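PDB 3U0J: type III effector HopU1, which probably transfers ADP-ribose from NAD+ to arginine side chains of target proteins, acting as a type III effector of a plant pathogen. Local coordinates for residues M159-R173 against P215-A228. Residues are numbered along the deposited sequence; the frame is centred on the assembly and turned at random.
Sequences MDVAAFRGTVYRGIR and PNNIAFQISLKRGA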
ATOM      1  N   MET A 159       1.535  11.648  -6.128  1.00 20.14           N
ATOM      2  CA  MET A 159       2.867  12.143  -5.826  1.00 17.29           C
ATOM      3  C   MET A 159       3.192  13.328  -6.761  1.00 20.02           C
ATOM      4  O   MET A 159       3.909  14.236  -6.388  1.00 19.33           O
ATOM      5  CB  MET A 159       3.913  11.020  -5.881  1.00 15.84           C
ATOM      6  CG  MET A 159       3.940  10.131  -4.635  1.00 18.92           C
ATOM      7  SD  MET A 159       5.238   8.879  -4.624  1.00  9.42           S
ATOM      8  CE  MET A 159       4.783   8.053  -6.124  1.00 14.99           C
ATOM      9  N   ASP A 160       2.628  13.348  -7.962  1.00 21.63           N
ATOM     10  CA  ASP A 160       2.930  14.438  -8.892  1.00 22.18           C
ATOM     11  C   ASP A 160       2.471  15.779  -8.380  1.00 26.07           C
ATOM     12  O   ASP A 160       3.124  16.797  -8.626  1.00 28.49           O
ATOM     13  CB  ASP A 160       2.323  14.204 -10.267  1.00 19.62           C
ATOM     14  CG  ASP A 160       3.144  13.253 -11.098  1.00 24.87           C
ATOM     15  OD1 ASP A 160       4.288  12.966 -10.680  1.00 23.36           O
ATOM     16  OD2 ASP A 160       2.639  12.796 -12.153  1.00 23.54           O
ATOM     17  N   VAL A 161       1.354  15.791  -7.665  1.00 22.28           N
ATOM     18  CA  VAL A 161       0.780  17.054  -7.232  1.00 21.84           C
ATOM     19  C   VAL A 161       1.088  17.354  -5.770  1.00 24.81           C
ATOM     20  O   VAL A 161       1.125  18.514  -5.361  1.00 30.59           O
ATOM     21  CB  VAL A 161      -0.753  17.110  -7.507  1.00 21.76           C
ATOM     22  CG1 VAL A 161      -1.421  15.804  -7.150  1.00 25.94           C
ATOM     23  CG2 VAL A 161      -1.405  18.239  -6.741  1.00 24.59           C
ATOM     24  N   ALA A 162       1.332  16.317  -4.982  1.00 25.74           N
ATOM     25  CA  ALA A 162       1.329  16.478  -3.529  1.00 27.83           C
ATOM     26  C   ALA A 162       2.204  15.455  -2.826  1.00 25.31           C
ATOM     27  O   ALA A 162       1.836  14.940  -1.767  1.00 28.22           O
ATOM     28  CB  ALA A 162      -0.114  16.385  -2.992  1.00 26.16           C
ATOM     29  N   ALA A 163       3.358  15.164  -3.407  1.00 18.32           N
ATOM     30  CA  ALA A 163       4.299  14.248  -2.790  1.00 19.16           C
ATOM     31  C   ALA A 163       4.460  14.497  -1.284  1.00 22.53           C
ATOM     32  O   ALA A 163       4.324  15.616  -0.800  1.00 26.49           O
ATOM     33  CB  ALA A 163       5.630  14.339  -3.487  1.00 20.48           C
ATOM     34  N   PHE A 164       4.749  13.447  -0.540  1.00 22.97           N
ATOM     35  CA  PHE A 164       4.964  13.594   0.882  1.00 22.15           C
ATOM     36  C   PHE A 164       6.430  13.340   1.139  1.00 24.11           C
ATOM     37  O   PHE A 164       7.036  12.448   0.536  1.00 20.97           O
ATOM     38  CB  PHE A 164       4.095  12.611   1.679  1.00 22.59           C
ATOM     39  CG  PHE A 164       4.429  12.547   3.147  1.00 21.44           C
ATOM     40  CD1 PHE A 164       3.741  13.316   4.062  1.00 26.05           C
ATOM     41  CD2 PHE A 164       5.433  11.718   3.609  1.00 24.43           C
ATOM     42  CE1 PHE A 164       4.052  13.258   5.409  1.00 27.07           C
ATOM     43  CE2 PHE A 164       5.749  11.652   4.959  1.00 24.36           C
ATOM     44  CZ  PHE A 164       5.059  12.423   5.857  1.00 25.83           C
ATOM     45  N   ARG A 165       6.997  14.165   2.008  1.00 25.74           N
ATOM     46  CA  ARG A 165       8.341  13.966   2.486  1.00 25.92           C
ATOM     47  C   ARG A 165       8.263  14.165   3.994  1.00 25.24           C
ATOM     48  O   ARG A 165       7.477  14.972   4.481  1.00 24.88           O
ATOM     49  CB  ARG A 165       9.313  14.929   1.795  1.00 30.14           C
ATOM     50  CG  ARG A 165       9.437  16.297   2.431  1.00 39.23           C
ATOM     51  CD  ARG A 165      10.115  17.289   1.489  1.00 47.41           C
ATOM     52  NE  ARG A 165       9.138  17.999   0.666  1.00 66.73           N
ATOM     53  CZ  ARG A 165       8.850  19.297   0.774  1.00 63.07           C
ATOM     54  NH1 ARG A 165       9.481  20.057   1.666  1.00 55.42           N
ATOM     55  NH2 ARG A 165       7.934  19.836  -0.022  1.00 55.77           N
ATOM     56  N   GLY A 166       9.022  13.379   4.743  1.00 28.27           N
ATOM     57  CA  GLY A 166       8.903  13.422   6.188  1.00 25.83           C
ATOM     58  C   GLY A 166       8.923  12.057   6.835  1.00 23.73           C
ATOM     59  O   GLY A 166       9.240  11.058   6.201  1.00 24.69           O
ATOM     60  N   THR A 167       8.572  12.017   8.111  1.00 24.77           N
ATOM     61  CA  THR A 167       8.667  10.794   8.889  1.00 24.33           C
ATOM     62  C   THR A 167       7.323  10.088   8.974  1.00 21.12           C
ATOM     63  O   THR A 167       6.297  10.712   9.239  1.00 20.88           O
ATOM     64  CB  THR A 167       9.219  11.075  10.315  1.00 23.30           C
ATOM     65  OG1 THR A 167      10.592  11.481  10.223  1.00 23.40           O
ATOM     66  CG2 THR A 167       9.123   9.834  11.185  1.00 18.69           C
ATOM     67  N   VAL A 168       7.340   8.783   8.725  1.00 18.08           N
ATOM     68  CA  VAL A 168       6.167   7.948   8.871  1.00 17.23           C
ATOM     69  C   VAL A 168       6.632   6.728   9.621  1.00 21.95           C
ATOM     70  O   VAL A 168       7.842   6.552   9.814  1.00 19.73           O
ATOM     71  CB  VAL A 168       5.629   7.488   7.530  1.00 18.73           C
ATOM     72  CG1 VAL A 168       5.110   8.664   6.738  1.00 20.50           C
ATOM     73  CG2 VAL A 168       6.710   6.749   6.754  1.00 17.04           C
ATOM     74  N   TYR A 169       5.676   5.887  10.026  1.00 19.45           N
ATOM     75  CA  TYR A 169       5.943   4.753  10.895  1.00 17.01           C
ATOM     76  C   TYR A 169       5.257   3.490  10.387  1.00 20.76           C
ATOM     77  O   TYR A 169       4.269   3.562   9.659  1.00 22.21           O
ATOM     78  CB  TYR A 169       5.477   5.054  12.322  1.00 19.71           C
ATOM     79  CG  TYR A 169       6.092   6.304  12.922  1.00 25.35           C
ATOM     80  CD1 TYR A 169       7.303   6.255  13.622  1.00 20.83           C
ATOM     81  CD2 TYR A 169       5.460   7.538  12.789  1.00 25.35           C
ATOM     82  CE1 TYR A 169       7.860   7.396  14.153  1.00 21.64           C
ATOM     83  CE2 TYR A 169       6.009   8.686  13.326  1.00 25.28           C
ATOM     84  CZ  TYR A 169       7.206   8.612  14.001  1.00 25.57           C
ATOM     85  OH  TYR A 169       7.720   9.772  14.527  1.00 25.82           O
ATOM     86  N   ARG A 170       5.800   2.340  10.789  1.00 20.34           N
ATOM     87  CA  ARG A 170       5.313   1.015  10.416  1.00 20.84           C
ATOM     88  C   ARG A 170       5.453   0.147  11.633  1.00 22.67           C
ATOM     89  O   ARG A 170       6.478   0.192  12.309  1.00 21.24           O
ATOM     90  CB  ARG A 170       6.222   0.380   9.373  1.00 24.55           C
ATOM     91  CG  ARG A 170       5.778   0.503   7.960  1.00 26.81           C
ATOM     92  CD  ARG A 170       4.884  -0.642   7.563  1.00 32.21           C
ATOM     93  NE  ARG A 170       5.611  -1.817   7.096  1.00 33.84           N
ATOM     94  CZ  ARG A 170       4.998  -2.922   6.675  1.00 47.25           C
ATOM     95  NH1 ARG A 170       3.649  -2.970   6.666  1.00 33.86           N
ATOM     96  NH2 ARG A 170       5.727  -3.972   6.274  1.00 36.18           N
ATOM     97  N   GLY A 171       4.451  -0.678  11.893  1.00 22.94           N
ATOM     98  CA  GLY A 171       4.551  -1.649  12.955  1.00 22.54           C
ATOM     99  C   GLY A 171       4.426  -3.024  12.355  1.00 24.12           C
ATOM    100  O   GLY A 171       3.519  -3.271  11.565  1.00 31.73           O
ATOM    101  N   ILE A 172       5.337  -3.910  12.735  1.00 23.20           N
ATOM    102  CA  ILE A 172       5.378  -5.285  12.258  1.00 21.87           C
ATOM    103  C   ILE A 172       5.416  -6.206  13.479  1.00 22.91           C
ATOM    104  O   ILE A 172       5.914  -5.810  14.532  1.00 26.21           O
ATOM    105  CB  ILE A 172       6.643  -5.490  11.363  1.00 25.12           C
ATOM    106  CG1 ILE A 172       6.386  -4.938   9.975  1.00 24.33           C
ATOM    107  CG2 ILE A 172       7.023  -6.943  11.213  1.00 24.76           C
ATOM    108  CD1 ILE A 172       5.024  -5.356   9.439  1.00 34.52           C
ATOM    109  N   ARG A 173       4.882  -7.417  13.350  1.00 22.16           N
ATOM    110  CA  ARG A 173       5.022  -8.456  14.379  1.00 21.85           C
ATOM    111  C   ARG A 173       5.843  -9.642  13.823  1.00 24.92           C
ATOM    112  O   ARG A 173       5.478 -10.242  12.808  1.00 23.25           O
ATOM    113  CB  ARG A 173       3.646  -8.935  14.837  1.00 19.88           C
ATOM    114  CG  ARG A 173       3.678  -9.935  15.975  1.00 24.79           C
ATOM    115  CD  ARG A 173       2.280 -10.460  16.264  1.00 27.44           C
ATOM    116  NE  ARG A 173       2.315 -11.555  17.222  1.00 30.13           N
ATOM    117  CZ  ARG A 173       2.219 -11.401  18.537  1.00 38.02           C
ATOM    118  NH1 ARG A 173       2.069 -10.184  19.054  1.00 33.83           N
ATOM    119  NH2 ARG A 173       2.277 -12.467  19.334  1.00 36.14           N
ATOM    120  N   PRO A 215       0.704  -5.011  20.321  1.00 28.91           N
ATOM    121  CA  PRO A 215       0.892  -6.244  19.543  1.00 29.59           C
ATOM    122  C   PRO A 215       2.202  -6.309  18.744  1.00 29.08           C
ATOM    123  O   PRO A 215       2.867  -7.342  18.777  1.00 27.43           O
ATOM    124  CB  PRO A 215      -0.281  -6.232  18.551  1.00 27.24           C
ATOM    125  CG  PRO A 215      -1.145  -5.101  18.929  1.00 28.52           C
ATOM    126  CD  PRO A 215      -0.391  -4.179  19.800  1.00 28.38           C
ATOM    127  N   ASN A 216       2.543  -5.255  18.006  1.00 25.50           N
ATOM    128  CA  ASN A 216       3.743  -5.288  17.178  1.00 22.97           C
ATOM    129  C   ASN A 216       5.015  -5.136  17.996  1.00 23.77           C
ATOM    130  O   ASN A 216       5.071  -4.325  18.920  1.00 29.13           O
ATOM    131  CB  ASN A 216       3.689  -4.209  16.096  1.00 25.16           C
ATOM    132  CG  ASN A 216       2.555  -4.430  15.104  1.00 27.24           C
ATOM    133  OD1 ASN A 216       1.995  -3.474  14.551  1.00 27.67           O
ATOM    134  ND2 ASN A 216       2.200  -5.691  14.883  1.00 26.38           N
ATOM    135  N   ASN A 217       6.037  -5.914  17.652  1.00 22.76           N
ATOM    136  CA  ASN A 217       7.319  -5.875  18.358  1.00 24.54           C
ATOM    137  C   ASN A 217       8.451  -5.311  17.503  1.00 23.98           C
ATOM    138  O   ASN A 217       9.547  -5.062  18.004  1.00 26.16           O
ATOM    139  CB  ASN A 217       7.705  -7.261  18.878  1.00 21.24           C
ATOM    140  CG  ASN A 217       7.825  -8.271  17.776  1.00 23.23           C
ATOM    141  OD1 ASN A 217       7.200  -8.131  16.728  1.00 25.09           O
ATOM    142  ND2 ASN A 217       8.633  -9.297  17.993  1.00 25.75           N
ATOM    143  N   ILE A 218       8.191  -5.105  16.214  1.00 23.07           N
ATOM    144  CA  ILE A 218       9.171  -4.453  15.344  1.00 23.22           C
ATOM    145  C   ILE A 218       8.656  -3.111  14.830  1.00 23.21           C
ATOM    146  O   ILE A 218       7.638  -3.054  14.146  1.00 25.39           O
ATOM    147  CB  ILE A 218       9.521  -5.352  14.162  1.00 25.29           C
ATOM    148  CG1 ILE A 218      10.086  -6.681  14.686  1.00 25.55           C
ATOM    149  CG2 ILE A 218      10.491  -4.654  13.226  1.00 19.83           C
ATOM    150  CD1 ILE A 218      10.194  -7.763  13.621  1.00 22.74           C
ATOM    151  N   ALA A 219       9.336  -2.027  15.176  1.00 21.03           N
ATOM    152  CA  ALA A 219       8.916  -0.710  14.703  1.00 21.88           C
ATOM    153  C   ALA A 219       9.855  -0.190  13.633  1.00 21.69           C
ATOM    154  O   ALA A 219      11.069  -0.361  13.725  1.00 22.56           O
ATOM    155  CB  ALA A 219       8.836   0.290  15.855  1.00 21.29           C
ATOM    156  N   PHE A 220       9.288   0.455  12.625  1.00 20.07           N
ATOM    157  CA  PHE A 220      10.083   1.088  11.592  1.00 19.70           C
ATOM    158  C   PHE A 220       9.843   2.579  11.619  1.00 20.96           C
ATOM    159  O   PHE A 220       8.706   3.041  11.506  1.00 19.82           O
ATOM    160  CB  PHE A 220       9.704   0.551  10.219  1.00 20.83           C
ATOM    161  CG  PHE A 220      10.165  -0.844   9.970  1.00 25.05           C
ATOM    162  CD1 PHE A 220      11.410  -1.089   9.445  1.00 25.33           C
ATOM    163  CD2 PHE A 220       9.351  -1.921  10.259  1.00 31.38           C
ATOM    164  CE1 PHE A 220      11.841  -2.392   9.207  1.00 28.55           C
ATOM    165  CE2 PHE A 220       9.784  -3.226  10.013  1.00 30.58           C
ATOM    166  CZ  PHE A 220      11.031  -3.451   9.483  1.00 23.98           C
ATOM    167  N   GLN A 221      10.916   3.342  11.776  1.00 19.82           N
ATOM    168  CA  GLN A 221      10.798   4.777  11.700  1.00 17.53           C
ATOM    169  C   GLN A 221      11.430   5.192  10.408  1.00 20.18           C
ATOM    170  O   GLN A 221      12.647   5.142  10.259  1.00 23.04           O
ATOM    171  CB  GLN A 221      11.508   5.439  12.856  1.00 19.43           C
ATOM    172  CG  GLN A 221      11.480   6.940  12.769  1.00 19.63           C
ATOM    173  CD  GLN A 221      12.227   7.561  13.910  1.00 22.95           C
ATOM    174  OE1 GLN A 221      11.917   7.308  15.080  1.00 26.93           O
ATOM    175  NE2 GLN A 221      13.226   8.376  13.586  1.00 20.06           N
ATOM    176  N   ILE A 222      10.588   5.585   9.464  1.00 22.38           N
ATOM    177  CA  ILE A 222      11.006   5.805   8.089  1.00 20.35           C
ATOM    178  C   ILE A 222      10.920   7.279   7.748  1.00 21.44           C
ATOM    179  O   ILE A 222       9.911   7.937   8.019  1.00 22.41           O
ATOM    180  CB  ILE A 222      10.075   5.046   7.154  1.00 16.48           C
ATOM    181  CG1 ILE A 222       9.879   3.626   7.675  1.00 15.29           C
ATOM    182  CG2 ILE A 222      10.592   5.072   5.748  1.00 17.25           C
ATOM    183  CD1 ILE A 222       8.926   2.810   6.850  1.00 19.36           C
ATOM    184  N   SER A 223      11.987   7.813   7.178  1.00 21.05           N
ATOM    185  CA  SER A 223      11.913   9.154   6.639  1.00 24.52           C
ATOM    186  C   SER A 223      11.918   9.054   5.117  1.00 28.46           C
ATOM    187  O   SER A 223      12.792   8.416   4.513  1.00 27.56           O
ATOM    188  CB  SER A 223      13.048  10.032   7.157  1.00 28.16           C
ATOM    189  OG  SER A 223      14.277   9.636   6.594  1.00 37.28           O
ATOM    190  N   LEU A 224      10.911   9.671   4.510  1.00 25.76           N
ATOM    191  CA  LEU A 224      10.661   9.516   3.096  1.00 23.70           C
ATOM    192  C   LEU A 224      11.058  10.775   2.370  1.00 27.43           C
ATOM    193  O   LEU A 224      10.793  11.894   2.837  1.00 27.10           O
ATOM    194  CB  LEU A 224       9.172   9.266   2.867  1.00 23.97           C
ATOM    195  CG  LEU A 224       8.599   8.021   3.543  1.00 21.67           C
ATOM    196  CD1 LEU A 224       7.090   8.106   3.617  1.00 21.66           C
ATOM    197  CD2 LEU A 224       9.037   6.765   2.795  1.00 19.50           C
ATOM    198  N   LYS A 225      11.687  10.596   1.221  1.00 23.92           N
ATOM    199  CA  LYS A 225      11.879  11.708   0.320  1.00 24.83           C
ATOM    200  C   LYS A 225      10.610  11.881  -0.514  1.00 28.00           C
ATOM    201  O   LYS A 225      10.233  13.002  -0.869  1.00 33.13           O
ATOM    202  CB  LYS A 225      13.084  11.458  -0.579  1.00 23.61           C
ATOM    203  CG  LYS A 225      14.376  11.242   0.181  1.00 30.10           C
ATOM    204  CD  LYS A 225      15.559  11.064  -0.764  1.00 39.91           C
ATOM    205  CE  LYS A 225      16.859  10.936  -0.001  1.00 44.80           C
ATOM    206  NZ  LYS A 225      18.026  10.906  -0.926  1.00 57.20           N
ATOM    207  N   ARG A 226       9.943  10.771  -0.823  1.00 23.89           N
ATOM    208  CA  ARG A 226       8.791  10.829  -1.711  1.00 21.86           C
ATOM    209  C   ARG A 226       7.792   9.679  -1.502  1.00 23.48           C
ATOM    210  O   ARG A 226       8.137   8.503  -1.604  1.00 22.15           O
ATOM    211  CB  ARG A 226       9.278  10.882  -3.155  1.00 21.63           C
ATOM    212  CG  ARG A 226       8.227  11.302  -4.167  1.00 31.99           C
ATOM    213  CD  ARG A 226       8.880  11.754  -5.497  1.00 38.35           C
ATOM    214  NE  ARG A 226       8.005  11.496  -6.641  1.00 37.91           N
ATOM    215  CZ  ARG A 226       7.352  12.435  -7.318  1.00 39.89           C
ATOM    216  NH1 ARG A 226       7.472  13.717  -6.979  1.00 42.93           N
ATOM    217  NH2 ARG A 226       6.579  12.085  -8.338  1.00 36.76           N
ATOM    218  N   GLY A 227       6.545  10.034  -1.213  1.00 22.87           N
ATOM    219  CA  GLY A 227       5.503   9.047  -0.990  1.00 22.04           C
ATOM    220  C   GLY A 227       4.099   9.581  -1.236  1.00 20.62           C
ATOM    221  O   GLY A 227       3.896  10.777  -1.445  1.00 18.43           O
ATOM    222  N   ALA A 228       3.114   8.694  -1.208  1.00 16.21           N
ATOM    223  CA  ALA A 228       1.776   9.107  -1.588  1.00 16.43           C
ATOM    224  C   ALA A 228       0.820   9.199  -0.409  1.00 16.33           C
ATOM    225  O   ALA A 228       0.611   8.235   0.325  1.00 18.73           O
ATOM    226  CB  ALA A 228       1.229   8.188  -2.666  1.00 16.95           C
TER
HETATM  227  O   HOH W   1      13.114   9.776  10.625  1.00 29.77           O
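The guanidinium of Arg226 has Met159 CB over one face and Asp160 OD1 at its edge, in plane. The Phe220 ring takes Ile172 CG1 at its edge, 3.8 Å from CE2. This second contact belongs to the antiparallel pair of strands 167-172 and 218-224 in the ADP-ribosyltransferase fold; Arg226 packs on a helix end beyond it. The hydrogen-bonded pairs Gly166-Leu224, Val168-Ile222, Arg170-Phe220 and Ile172-Ile218 hold the strands together. Strand 167-172 is an outermost strand of its mixed sheet. Strand 263-269 flanks 218-224 on its other side.

The Arg226 chain is extended, with CG anti to the backbone N (chi1 -165°), and reaches over the last turn of helix 145-162. Its NH2 meets Asp160 OD1 at 3.4 Å in a salt bridge whose hydrogen bond is weak. Asp160 also pairs with Arg36 and Tyr38.

On the face of Val168, Arg170 and Ile172, Leu224 CD1 touches both Val168 methyls, and meets the Phe164 ring obliquely, 4.0 Å from CD2. Arg170 CB lies 3.6 Å from Phe220 CB. On the other face, Tyr169 and Gln221 extend together, Gln221 CG 3.9 Å from Tyr169 CE1, ring and amide planes 79° apart. One water joins Thr167 OG1 to Gln221 NE2.

A beta bulge between Phe164 and Gly166 shifts the register by one. At the far end is a classic bulge: Ile172 O accepts a bond from Ile218 N at 2.9 Å and a weak one from Asn217 N at 3.1 Å.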